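Long-range contacts in beta-galactosidase (Geobacillus stearothermophilus, PDB 4OIF), which probably hydrolyses terminal non-reducing beta-D-galactose residues of beta-D-galactosides, as a zinc-binding, homotrimeric enzyme of glycoside hydrolase family 42: residues Pro2-Arg6 / Gln634-Tyr640; Phe14-Gly18 / Val394-Leu398; Ile350-Asp355 / Ile404-Arg409. All blocks are in the same frame, centred on the assembly; numbering follows the deposited sequence.

Contact 1: Pro2-Arg6 / Gln634-Tyr640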
ATOM      1  N   PRO A   2      53.244  17.498   0.720  1.00 82.99           N
ATOM      2  CA  PRO A   2      52.533  16.332   1.259  1.00 81.17           C
ATOM      3  C   PRO A   2      51.962  16.603   2.648  1.00 83.92           C
ATOM      4  O   PRO A   2      50.795  16.318   2.917  1.00 76.93           O
ATOM      5  CB  PRO A   2      53.623  15.261   1.316  1.00 72.02           C
ATOM      6  CG  PRO A   2      54.552  15.630   0.206  1.00 80.11           C
ATOM      7  CD  PRO A   2      54.558  17.137   0.155  1.00 75.48           C
ATOM      8  N   LYS A   3      52.807  17.167   3.506  1.00 77.46           N
ATOM      9  CA  LYS A   3      52.506  17.450   4.912  1.00 62.08           C
ATOM     10  C   LYS A   3      51.228  18.294   5.079  1.00 73.31           C
ATOM     11  O   LYS A   3      51.317  19.526   5.119  1.00 75.17           O
ATOM     12  CB  LYS A   3      53.686  18.188   5.568  1.00 66.43           C
ATOM     13  CG  LYS A   3      55.084  17.731   5.143  1.00 76.11           C
ATOM     14  CD  LYS A   3      55.535  18.324   3.801  1.00 76.06           C
ATOM     15  CE  LYS A   3      56.734  17.572   3.233  1.00 82.58           C
ATOM     16  NZ  LYS A   3      57.183  18.126   1.924  1.00 88.12           N
ATOM     17  N   TYR A   4      50.062  17.641   5.171  1.00 59.64           N
ATOM     18  CA  TYR A   4      48.764  18.330   5.279  1.00 44.52           C
ATOM     19  C   TYR A   4      48.578  19.402   4.203  1.00 49.76           C
ATOM     20  O   TYR A   4      47.924  20.417   4.449  1.00 30.50           O
ATOM     21  CB  TYR A   4      48.593  19.017   6.646  1.00 30.23           C
ATOM     22  CG  TYR A   4      48.508  18.133   7.872  1.00 29.04           C
ATOM     23  CD1 TYR A   4      47.615  17.067   7.947  1.00 33.62           C
ATOM     24  CD2 TYR A   4      49.323  18.381   8.969  1.00 29.20           C
ATOM     25  CE1 TYR A   4      47.544  16.271   9.089  1.00 24.07           C
ATOM     26  CE2 TYR A   4      49.257  17.602  10.108  1.00 43.92           C
ATOM     27  CZ  TYR A   4      48.372  16.550  10.166  1.00 43.82           C
ATOM     28  OH  TYR A   4      48.336  15.790  11.314  1.00 38.33           O
ATOM     29  N   GLU A   5      49.159  19.210   3.027  1.00 44.63           N
ATOM     30  CA  GLU A   5      49.151  20.299   2.066  1.00 43.06           C
ATOM     31  C   GLU A   5      47.745  20.496   1.520  1.00 38.15           C
ATOM     32  O   GLU A   5      46.984  19.543   1.376  1.00 35.15           O
ATOM     33  CB  GLU A   5      50.152  20.051   0.935  1.00 65.95           C
ATOM     34  CG  GLU A   5      51.063  21.256   0.672  1.00 72.65           C
ATOM     35  CD  GLU A   5      50.289  22.517   0.287  1.00 83.17           C
ATOM     36  OE1 GLU A   5      49.610  22.513  -0.764  1.00 85.53           O
ATOM     37  OE2 GLU A   5      50.340  23.507   1.050  1.00 74.71           O
ATOM     38  N   ARG A   6      47.395  21.748   1.250  1.00 44.37           N
ATOM     39  CA  ARG A   6      46.093  22.059   0.683  1.00 35.90           C
ATOM     40  C   ARG A   6      45.976  21.512  -0.730  1.00 35.85           C
ATOM     41  O   ARG A   6      46.950  21.461  -1.480  1.00 37.40           O
ATOM     42  CB  ARG A   6      45.842  23.568   0.680  1.00 29.98           C
ATOM     43  CG  ARG A   6      45.637  24.166   2.058  1.00 25.29           C
ATOM     44  CD  ARG A   6      45.531  25.669   1.949  1.00 17.13           C
ATOM     45  NE  ARG A   6      45.139  26.292   3.210  1.00 32.75           N
ATOM     46  CZ  ARG A   6      45.985  26.661   4.169  1.00 31.41           C
ATOM     47  NH1 ARG A   6      47.292  26.460   4.027  1.00 34.04           N
ATOM     48  NH2 ARG A   6      45.518  27.226   5.276  1.00 27.05           N
ATOM     49  N   GLN A 634      42.622  20.089   8.603  1.00 19.90           N
ATOM     50  CA  GLN A 634      44.004  20.329   8.957  1.00 15.94           C
ATOM     51  C   GLN A 634      44.772  20.980   7.826  1.00 17.69           C
ATOM     52  O   GLN A 634      44.792  20.478   6.704  1.00 22.32           O
ATOM     53  CB  GLN A 634      44.667  19.014   9.369  1.00 17.30           C
ATOM     54  CG  GLN A 634      43.835  18.223  10.358  1.00 13.21           C
ATOM     55  CD  GLN A 634      44.630  17.163  11.094  1.00 15.41           C
ATOM     56  OE1 GLN A 634      44.659  16.000  10.698  1.00 21.44           O
ATOM     57  NE2 GLN A 634      45.273  17.561  12.180  1.00 21.89           N
ATOM     58  N   ALA A 635      45.391  22.115   8.135  1.00 27.98           N
ATOM     59  CA  ALA A 635      46.267  22.822   7.207  1.00 22.67           C
ATOM     60  C   ALA A 635      47.727  22.520   7.573  1.00 25.38           C
ATOM     61  O   ALA A 635      47.987  21.951   8.634  1.00 23.85           O
ATOM     62  CB  ALA A 635      45.983  24.315   7.253  1.00 25.97           C
ATOM     63  N   PRO A 636      48.683  22.870   6.694  1.00 28.14           N
ATOM     64  CA  PRO A 636      50.079  22.630   7.080  1.00 25.43           C
ATOM     65  C   PRO A 636      50.441  23.354   8.372  1.00 29.38           C
ATOM     66  O   PRO A 636      51.035  22.768   9.276  1.00 24.39           O
ATOM     67  CB  PRO A 636      50.872  23.197   5.902  1.00 26.85           C
ATOM     68  CG  PRO A 636      49.935  23.154   4.748  1.00 32.25           C
ATOM     69  CD  PRO A 636      48.574  23.403   5.322  1.00 29.96           C
ATOM     70  N   GLU A 637      50.044  24.619   8.453  1.00 28.16           N
ATOM     71  CA  GLU A 637      50.386  25.479   9.572  1.00 25.73           C
ATOM     72  C   GLU A 637      49.440  25.377  10.773  1.00 30.04           C
ATOM     73  O   GLU A 637      49.823  25.762  11.878  1.00 34.45           O
ATOM     74  CB  GLU A 637      50.439  26.934   9.098  1.00 20.71           C
ATOM     75  CG  GLU A 637      49.084  27.553   8.743  1.00 34.86           C
ATOM     76  CD  GLU A 637      48.592  27.189   7.341  1.00 30.78           C
ATOM     77  OE1 GLU A 637      49.148  26.260   6.726  1.00 32.77           O
ATOM     78  OE2 GLU A 637      47.646  27.846   6.854  1.00 35.42           O
ATOM     79  N   CYS A 638      48.220  24.878  10.579  1.00 22.39           N
ATOM     80  CA  CYS A 638      47.266  24.862  11.689  1.00 23.43           C
ATOM     81  C   CYS A 638      46.062  23.937  11.550  1.00 19.33           C
ATOM     82  O   CYS A 638      45.717  23.465  10.468  1.00 22.43           O
ATOM     83  CB  CYS A 638      46.745  26.277  11.937  1.00 26.85           C
ATOM     84  SG  CYS A 638      45.684  26.871  10.639  1.00 21.46           S
ATOM     85  N   ASP A 639      45.424  23.696  12.686  1.00 15.48           N
ATOM     86  CA  ASP A 639      44.179  22.961  12.729  1.00 20.96           C
ATOM     87  C   ASP A 639      43.000  23.941  12.764  1.00 15.93           C
ATOM     88  O   ASP A 639      43.056  24.975  13.425  1.00 17.06           O
ATOM     89  CB  ASP A 639      44.153  22.022  13.943  1.00 12.18           C
ATOM     90  CG  ASP A 639      45.083  20.817  13.780  1.00 21.80           C
ATOM     91  OD1 ASP A 639      45.263  20.326  12.640  1.00 15.89           O
ATOM     92  OD2 ASP A 639      45.625  20.353  14.807  1.00  9.66           O
ATOM     93  N   TYR A 640      41.952  23.628  12.009  1.00 17.25           N
ATOM     94  CA  TYR A 640      40.681  24.339  12.086  1.00 13.45           C
ATOM     95  C   TYR A 640      39.649  23.414  12.691  1.00 13.43           C
ATOM     96  O   TYR A 640      39.327  22.377  12.134  1.00 14.97           O
ATOM     97  CB  TYR A 640      40.203  24.809  10.719  1.00 11.19           C
ATOM     98  CG  TYR A 640      41.107  25.792  10.034  1.00 18.11           C
ATOM     99  CD1 TYR A 640      41.897  25.402   8.956  1.00 18.03           C
ATOM    100  CD2 TYR A 640      41.171  27.114  10.453  1.00  9.17           C
ATOM    101  CE1 TYR A 640      42.725  26.306   8.317  1.00 20.62           C
ATOM    102  CE2 TYR A 640      41.992  28.022   9.817  1.00  8.94           C
ATOM    103  CZ  TYR A 640      42.767  27.616   8.752  1.00 12.58           C
ATOM    104  OH  TYR A 640      43.588  28.516   8.112  1.00 21.75           O
TER
HETATM  105  O   HOH W   1      45.287  20.403   4.145  1.00 19.03           O

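Contact 2: Phe14-Gly18 / Val394-Leu398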
ATOM      1  N   PHE A  14      38.235  30.963  -2.005  1.00 16.99           N
ATOM      2  CA  PHE A  14      37.201  31.298  -1.043  1.00 12.84           C
ATOM      3  C   PHE A  14      36.148  30.204  -1.013  1.00 10.55           C
ATOM      4  O   PHE A  14      35.987  29.469  -1.981  1.00 15.38           O
ATOM      5  CB  PHE A  14      36.563  32.641  -1.387  1.00 11.50           C
ATOM      6  CG  PHE A  14      35.956  32.692  -2.758  1.00  7.88           C
ATOM      7  CD1 PHE A  14      34.614  32.400  -2.944  1.00  9.89           C
ATOM      8  CD2 PHE A  14      36.723  33.043  -3.857  1.00 10.88           C
ATOM      9  CE1 PHE A  14      34.043  32.446  -4.205  1.00 11.47           C
ATOM     10  CE2 PHE A  14      36.171  33.090  -5.119  1.00 18.82           C
ATOM     11  CZ  PHE A  14      34.825  32.788  -5.300  1.00 16.18           C
ATOM     12  N   ILE A  15      35.430  30.096   0.097  1.00  9.06           N
ATOM     13  CA  ILE A  15      34.362  29.113   0.197  1.00 10.98           C
ATOM     14  C   ILE A  15      33.159  29.602  -0.601  1.00 14.22           C
ATOM     15  O   ILE A  15      32.631  30.682  -0.339  1.00  9.73           O
ATOM     16  CB  ILE A  15      33.967  28.844   1.653  1.00  6.43           C
ATOM     17  CG1 ILE A  15      34.954  27.855   2.278  1.00 11.64           C
ATOM     18  CG2 ILE A  15      32.562  28.276   1.722  1.00  8.20           C
ATOM     19  CD1 ILE A  15      35.326  28.175   3.700  1.00  9.70           C
ATOM     20  N   LEU A  16      32.761  28.817  -1.597  1.00  9.03           N
ATOM     21  CA  LEU A  16      31.650  29.190  -2.458  1.00 12.22           C
ATOM     22  C   LEU A  16      30.397  29.354  -1.618  1.00 14.58           C
ATOM     23  O   LEU A  16      30.128  28.539  -0.760  1.00  9.85           O
ATOM     24  CB  LEU A  16      31.411  28.142  -3.544  1.00  6.69           C
ATOM     25  CG  LEU A  16      32.657  27.477  -4.130  1.00 13.40           C
ATOM     26  CD1 LEU A  16      32.244  26.508  -5.222  1.00  4.85           C
ATOM     27  CD2 LEU A  16      33.643  28.524  -4.650  1.00  5.32           C
ATOM     28  N   HIS A  17      29.644  30.417  -1.857  1.00 11.04           N
ATOM     29  CA  HIS A  17      28.379  30.590  -1.172  1.00 10.35           C
ATOM     30  C   HIS A  17      27.356  31.088  -2.176  1.00 11.70           C
ATOM     31  O   HIS A  17      27.571  32.098  -2.836  1.00  9.17           O
ATOM     32  CB  HIS A  17      28.518  31.564  -0.005  1.00  9.05           C
ATOM     33  CG  HIS A  17      27.282  31.692   0.825  1.00  9.53           C
ATOM     34  ND1 HIS A  17      26.820  32.907   1.286  1.00 11.12           N
ATOM     35  CD2 HIS A  17      26.417  30.760   1.290  1.00 11.76           C
ATOM     36  CE1 HIS A  17      25.720  32.717   1.996  1.00 11.27           C
ATOM     37  NE2 HIS A  17      25.455  31.423   2.018  1.00  8.60           N
ATOM     38  N   GLY A  18      26.248  30.370  -2.311  1.00 12.04           N
ATOM     39  CA  GLY A  18      25.238  30.788  -3.268  1.00  6.06           C
ATOM     40  C   GLY A  18      24.398  29.596  -3.632  1.00  9.55           C
ATOM     41  O   GLY A  18      23.943  28.899  -2.739  1.00 12.63           O
ATOM     42  N   VAL A 394      25.590  33.276   7.476  1.00 13.71           N
ATOM     43  CA  VAL A 394      26.472  32.221   6.988  1.00 15.35           C
ATOM     44  C   VAL A 394      27.500  32.830   6.034  1.00 19.12           C
ATOM     45  O   VAL A 394      28.688  32.544   6.155  1.00 15.93           O
ATOM     46  CB  VAL A 394      25.696  31.065   6.294  1.00 15.16           C
ATOM     47  CG1 VAL A 394      26.642  30.173   5.501  1.00  5.67           C
ATOM     48  CG2 VAL A 394      24.949  30.237   7.330  1.00  6.44           C
ATOM     49  N   GLY A 395      27.047  33.688   5.115  1.00 13.22           N
ATOM     50  CA  GLY A 395      27.939  34.350   4.171  1.00 13.44           C
ATOM     51  C   GLY A 395      29.074  35.113   4.842  1.00 16.60           C
ATOM     52  O   GLY A 395      30.258  34.927   4.506  1.00 20.38           O
ATOM     53  N   LYS A 396      28.699  35.966   5.800  1.00 20.96           N
ATOM     54  CA  LYS A 396      29.654  36.740   6.593  0.62 18.98           C
ATOM     55  C   LYS A 396      30.642  35.822   7.291  1.00 16.53           C
ATOM     56  O   LYS A 396      31.826  36.137   7.405  1.00 23.81           O
ATOM     57  CB  LYS A 396      28.930  37.602   7.631  0.62 15.60           C
ATOM     58  CG  LYS A 396      27.948  38.602   7.044  0.62 20.28           C
ATOM     59  CD  LYS A 396      27.088  39.227   8.134  0.62 26.48           C
ATOM     60  CE  LYS A 396      26.116  40.259   7.569  0.62 30.67           C
ATOM     61  NZ  LYS A 396      25.419  41.024   8.647  0.62 28.64           N
ATOM     62  N   ALA A 397      30.150  34.681   7.760  1.00 16.45           N
ATOM     63  CA  ALA A 397      31.028  33.750   8.438  1.00 12.44           C
ATOM     64  C   ALA A 397      32.015  33.131   7.452  1.00 21.72           C
ATOM     65  O   ALA A 397      33.207  33.011   7.752  1.00 18.49           O
ATOM     66  CB  ALA A 397      30.225  32.685   9.145  1.00  9.09           C
ATOM     67  N   LEU A 398      31.525  32.767   6.269  1.00 13.94           N
ATOM     68  CA  LEU A 398      32.346  32.089   5.271  1.00 21.12           C
ATOM     69  C   LEU A 398      33.432  33.002   4.728  1.00 17.92           C
ATOM     70  O   LEU A 398      34.521  32.551   4.391  1.00 13.30           O
ATOM     71  CB  LEU A 398      31.490  31.573   4.112  1.00 20.16           C
ATOM     72  CG  LEU A 398      30.438  30.494   4.381  1.00 19.78           C
ATOM     73  CD1 LEU A 398      29.693  30.166   3.084  1.00 13.75           C
ATOM     74  CD2 LEU A 398      31.047  29.227   5.012  1.00 16.29           C
TER

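Contact 3: Ile350-Asp355 / Ile404-Arg409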
ATOM      1  N   ILE A 350      31.041  22.378   6.225  1.00  8.12           N
ATOM      2  CA  ILE A 350      32.444  22.773   6.062  1.00  4.84           C
ATOM      3  C   ILE A 350      33.384  21.891   6.908  1.00  8.77           C
ATOM      4  O   ILE A 350      34.500  21.573   6.506  1.00  8.91           O
ATOM      5  CB  ILE A 350      32.655  24.263   6.429  1.00 14.67           C
ATOM      6  CG1 ILE A 350      31.718  25.146   5.597  1.00  9.16           C
ATOM      7  CG2 ILE A 350      34.130  24.697   6.246  1.00  2.60           C
ATOM      8  CD1 ILE A 350      31.933  25.017   4.106  1.00 11.38           C
ATOM      9  N   ALA A 351      32.919  21.482   8.078  1.00 11.84           N
ATOM     10  CA  ALA A 351      33.763  20.758   9.013  1.00 11.32           C
ATOM     11  C   ALA A 351      34.126  19.351   8.510  1.00 13.42           C
ATOM     12  O   ALA A 351      35.196  18.832   8.830  1.00 10.48           O
ATOM     13  CB  ALA A 351      33.082  20.677  10.366  1.00  6.19           C
ATOM     14  N   HIS A 352      33.239  18.740   7.731  1.00 12.20           N
ATOM     15  CA  HIS A 352      33.474  17.393   7.237  1.00  4.56           C
ATOM     16  C   HIS A 352      34.078  17.411   5.843  1.00  7.90           C
ATOM     17  O   HIS A 352      34.251  16.361   5.239  1.00  5.85           O
ATOM     18  CB  HIS A 352      32.180  16.575   7.238  1.00  9.17           C
ATOM     19  CG  HIS A 352      31.789  16.056   8.590  1.00  9.52           C
ATOM     20  ND1 HIS A 352      32.087  14.777   9.011  1.00  7.47           N
ATOM     21  CD2 HIS A 352      31.130  16.645   9.616  1.00  6.02           C
ATOM     22  CE1 HIS A 352      31.630  14.604  10.238  1.00  7.25           C
ATOM     23  NE2 HIS A 352      31.042  15.721  10.628  1.00  4.37           N
ATOM     24  N   GLY A 353      34.421  18.598   5.342  1.00  9.93           N
ATOM     25  CA  GLY A 353      35.228  18.687   4.137  1.00  8.98           C
ATOM     26  C   GLY A 353      34.756  19.545   2.971  1.00 12.12           C
ATOM     27  O   GLY A 353      35.499  19.737   2.010  1.00 19.39           O
ATOM     28  N   SER A 354      33.543  20.076   3.035  1.00 10.45           N
ATOM     29  CA  SER A 354      33.043  20.897   1.928  1.00  9.50           C
ATOM     30  C   SER A 354      33.764  22.243   1.795  1.00  9.35           C
ATOM     31  O   SER A 354      34.019  22.925   2.792  1.00 10.30           O
ATOM     32  CB  SER A 354      31.546  21.145   2.090  1.00  8.71           C
ATOM     33  OG  SER A 354      31.043  21.934   1.029  1.00 12.78           O
ATOM     34  N   ASP A 355      34.092  22.621   0.561  1.00 14.44           N
ATOM     35  CA  ASP A 355      34.601  23.966   0.276  1.00 14.00           C
ATOM     36  C   ASP A 355      33.511  24.865  -0.307  1.00  9.61           C
ATOM     37  O   ASP A 355      33.805  25.860  -0.973  1.00 14.82           O
ATOM     38  CB  ASP A 355      35.802  23.914  -0.675  1.00  6.53           C
ATOM     39  CG  ASP A 355      37.083  23.511   0.033  1.00 14.24           C
ATOM     40  OD1 ASP A 355      37.130  23.588   1.280  1.00  8.32           O
ATOM     41  OD2 ASP A 355      38.049  23.121  -0.657  1.00 17.07           O
ATOM     42  N   ILE A 404      40.424  27.671   5.273  1.00 12.25           N
ATOM     43  CA  ILE A 404      39.952  26.304   5.333  1.00 14.03           C
ATOM     44  C   ILE A 404      39.874  25.703   3.916  1.00 18.80           C
ATOM     45  O   ILE A 404      40.011  24.480   3.724  1.00 12.42           O
ATOM     46  CB  ILE A 404      38.599  26.255   6.048  1.00  9.03           C
ATOM     47  CG1 ILE A 404      38.754  26.841   7.456  1.00 12.96           C
ATOM     48  CG2 ILE A 404      38.068  24.834   6.120  1.00  6.46           C
ATOM     49  CD1 ILE A 404      37.439  27.291   8.095  1.00 14.61           C
ATOM     50  N   VAL A 405      39.694  26.572   2.926  1.00  8.35           N
ATOM     51  CA  VAL A 405      39.588  26.135   1.537  1.00 15.29           C
ATOM     52  C   VAL A 405      40.769  25.258   1.119  1.00 17.97           C
ATOM     53  O   VAL A 405      41.933  25.644   1.250  1.00 17.91           O
ATOM     54  CB  VAL A 405      39.487  27.335   0.572  1.00 14.61           C
ATOM     55  CG1 VAL A 405      39.516  26.858  -0.879  1.00 11.56           C
ATOM     56  CG2 VAL A 405      38.222  28.124   0.853  1.00  9.50           C
ATOM     57  N   GLY A 406      40.456  24.064   0.634  1.00 16.55           N
ATOM     58  CA  GLY A 406      41.471  23.142   0.164  1.00 17.01           C
ATOM     59  C   GLY A 406      42.126  22.306   1.245  1.00 12.77           C
ATOM     60  O   GLY A 406      42.921  21.424   0.934  1.00 14.59           O
ATOM     61  N   THR A 407      41.814  22.572   2.510  1.00  8.77           N
ATOM     62  CA  THR A 407      42.364  21.737   3.578  1.00 17.05           C
ATOM     63  C   THR A 407      41.725  20.350   3.590  1.00 14.71           C
ATOM     64  O   THR A 407      40.518  20.195   3.340  1.00 10.70           O
ATOM     65  CB  THR A 407      42.176  22.371   4.975  1.00 15.67           C
ATOM     66  OG1 THR A 407      40.781  22.627   5.205  1.00 12.77           O
ATOM     67  CG2 THR A 407      42.971  23.667   5.089  1.00 14.91           C
ATOM     68  N   ASN A 408      42.540  19.351   3.896  1.00  9.01           N
ATOM     69  CA  ASN A 408      42.072  17.977   4.022  1.00  9.28           C
ATOM     70  C   ASN A 408      41.944  17.559   5.483  1.00 17.62           C
ATOM     71  O   ASN A 408      42.045  18.400   6.388  1.00 16.16           O
ATOM     72  CB  ASN A 408      43.010  17.037   3.268  1.00 12.48           C
ATOM     73  CG  ASN A 408      43.008  17.304   1.762  1.00 27.28           C
ATOM     74  OD1 ASN A 408      42.047  16.963   1.058  1.00 23.44           O
ATOM     75  ND2 ASN A 408      44.077  17.922   1.264  1.00 19.20           N
ATOM     76  N   ARG A 409      41.702  16.273   5.718  1.00 10.84           N
ATOM     77  CA  ARG A 409      41.473  15.795   7.080  1.00 12.49           C
ATOM     78  C   ARG A 409      41.637  14.290   7.185  1.00 18.39           C
ATOM     79  O   ARG A 409      40.652  13.547   7.254  1.00 12.02           O
ATOM     80  CB  ARG A 409      40.084  16.192   7.574  1.00 12.34           C
ATOM     81  CG  ARG A 409      38.982  16.148   6.520  1.00 11.51           C
ATOM     82  CD  ARG A 409      37.627  16.219   7.188  1.00  7.41           C
ATOM     83  NE  ARG A 409      37.376  14.999   7.946  1.00  9.14           N
ATOM     84  CZ  ARG A 409      36.535  14.910   8.968  1.00  8.56           C
ATOM     85  NH1 ARG A 409      35.868  15.981   9.371  1.00  9.48           N
ATOM     86  NH2 ARG A 409      36.365  13.749   9.588  1.00  7.83           N
TER
HETATM   87  O   HOH W   2      38.500  18.192   2.820  1.00 14.48           O

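Contact 1: Pro2-Arg6 / Gln634-Tyr640
A salt bridge, a CH-pi contact and a water bridge join the N-terminal end of the chain to the turn between two strands of the C-terminal domain. Residues Pro2-Arg6 have no regular secondary structure; Gln634-Tyr640 cover the close of strand 628-634, a tight turn and the start of strand 638-645. Arg6 makes the strongest link. Its extended side chain brings the guanidinium to Glu637, with Arg6 NH2 2.7 Å from Glu637 OE2 and Arg6 NH1 3.3 Å from Glu637 OE1, so that both carboxylate oxygens are engaged. Ala635 CB lies over one face of this guanidinium, 3.5 Å from Arg6 NH2, and NH2 also bonds to the carbonyl of Gly403.

The turn is a beta hairpin at the edge of the antiparallel five-stranded C-terminal sheet: Ala635 N donates to Cys638 O at 2.7 Å, and across the hairpin Gln634 NE2 holds Asp639 OD1 at 2.8 Å. Arg686, the last residue of the chain, bonds to the carbonyls of Ala635 and Pro636, so both termini meet at this hairpin.

Tyr4 packs on Gln634 and the residues after it. Gln634 CB sits over the face of the Tyr4 ring, 4.1 Å from its centroid, while Tyr4 O lies 3.2 Å from Pro636 CD. A water 2.7 Å from Tyr4 O and 2.6 Å from Gln634 O bridges the two backbones.

Contact 2: Phe14-Gly18 / Val394-Leu398
Two side chains of Phe14-Gly18 that point out of the barrel, Ile15 and His17, meet the face of helix 386-399 formed by Val394, Gly395 and Leu398. Leu398 is the most heavily covered residue of the contact. Its mt rotamer (chi1 -64°, chi2 179°) sends Leu398 CD1 between the two, 3.7 Å from Ile15 CG2 and 3.6 Å from His17 CB.

His17 takes the t rotamer at chi1, which carries its imidazole out over the helix: His17 ND1 comes within 3.4 Å of Gly395 CA, and His17 NE2 within 3.9 Å of Val394 CG1. A beta carbon on Gly395 would fall about 3.1 Å from His17 ND1, so the bare glycine leaves room for the ring. The arrangement is that of a TIM barrel, in which parallel strand 16-21 lies between strands 47-50 and 356-359 and an outer helix packs against it. Strand 16-18 and helix 394-398 run nearly antiparallel, at 166°, with their axes 9.3 Å apart.

No hydrogen bond crosses between the segments; the imidazole nitrogens of His17 are satisfied by Tyr359 OH at NE2 and by the carbonyl of His44 at ND1. Leu16 points away from the helix, with its side chain against Thr47 and Ser356 of the neighbouring strands.

Contact 3: Ile350-Asp355 / Ile404-Arg409
Hydrogen bonds to backbone groups dominate this buried contact between the end of helix 341-351, with the residues that follow it, and the loop leading to strand 413-416. Gly406 N donates to the carboxylate of Asp355, at 2.9 Å from Asp355 OD2 and, weakly, 3.4 Å from OD1. Farther along, Arg409 NH1 donates to Ala351 O at 3.0 Å, meeting a carbonyl in the last turn of the helix. A water adds a third link, 2.9 Å from Thr407 O and, weakly, 3.5 Å from Gly353 O.

Local turns set up these partners. The helix closes in a Schellman motif with Gly353 at C-prime, its positive phi reversing the chain; Gly353 N reaches Ile350 O at 3.2 Å. In the other segment, Ile404-Thr407 form a type II beta turn, with Thr407 N 2.9 Å and Thr407 OG1 2.5 Å from Ile404 O, and Gly406 takes the positive phi of its third position.

Apolar contact between side chains is limited to Ile350 CG2 against Ile404 CG2 at 3.9 Å, beside Phe642 of the C-terminal domain. Arg409 NH1 also bonds to Gln631. Because Asp355 and Arg409 each bond main-chain groups, Gly406 N and Ala351 O, the join depends on the backbone conformation of the turn and of the helix end rather than on a polar side-chain pair across the segments; the buried charge of Asp355 is met by a salt bridge from Arg633.

Contact 3 lies on the same side of the chain's centre as contact 1 and as contact 2, and is the middle one: its centre is about 11 Å from that of contact 1 and about 13 Å from that of contact 2. It touches both. Gln634 N lies 2.8 Å from Asn408 O, a probable hydrogen bond to contact 1, and Leu16 N lies 3.2 Å from Asp355 O, a probable one to contact 2. Contacts 1 and 2 do not meet, their nearest atoms being about 9 Å apart. Contact 2 comes closest to the catalytic centre: the Leu16 side chain is about 12 Å from that of Glu322, the predicted nucleophile.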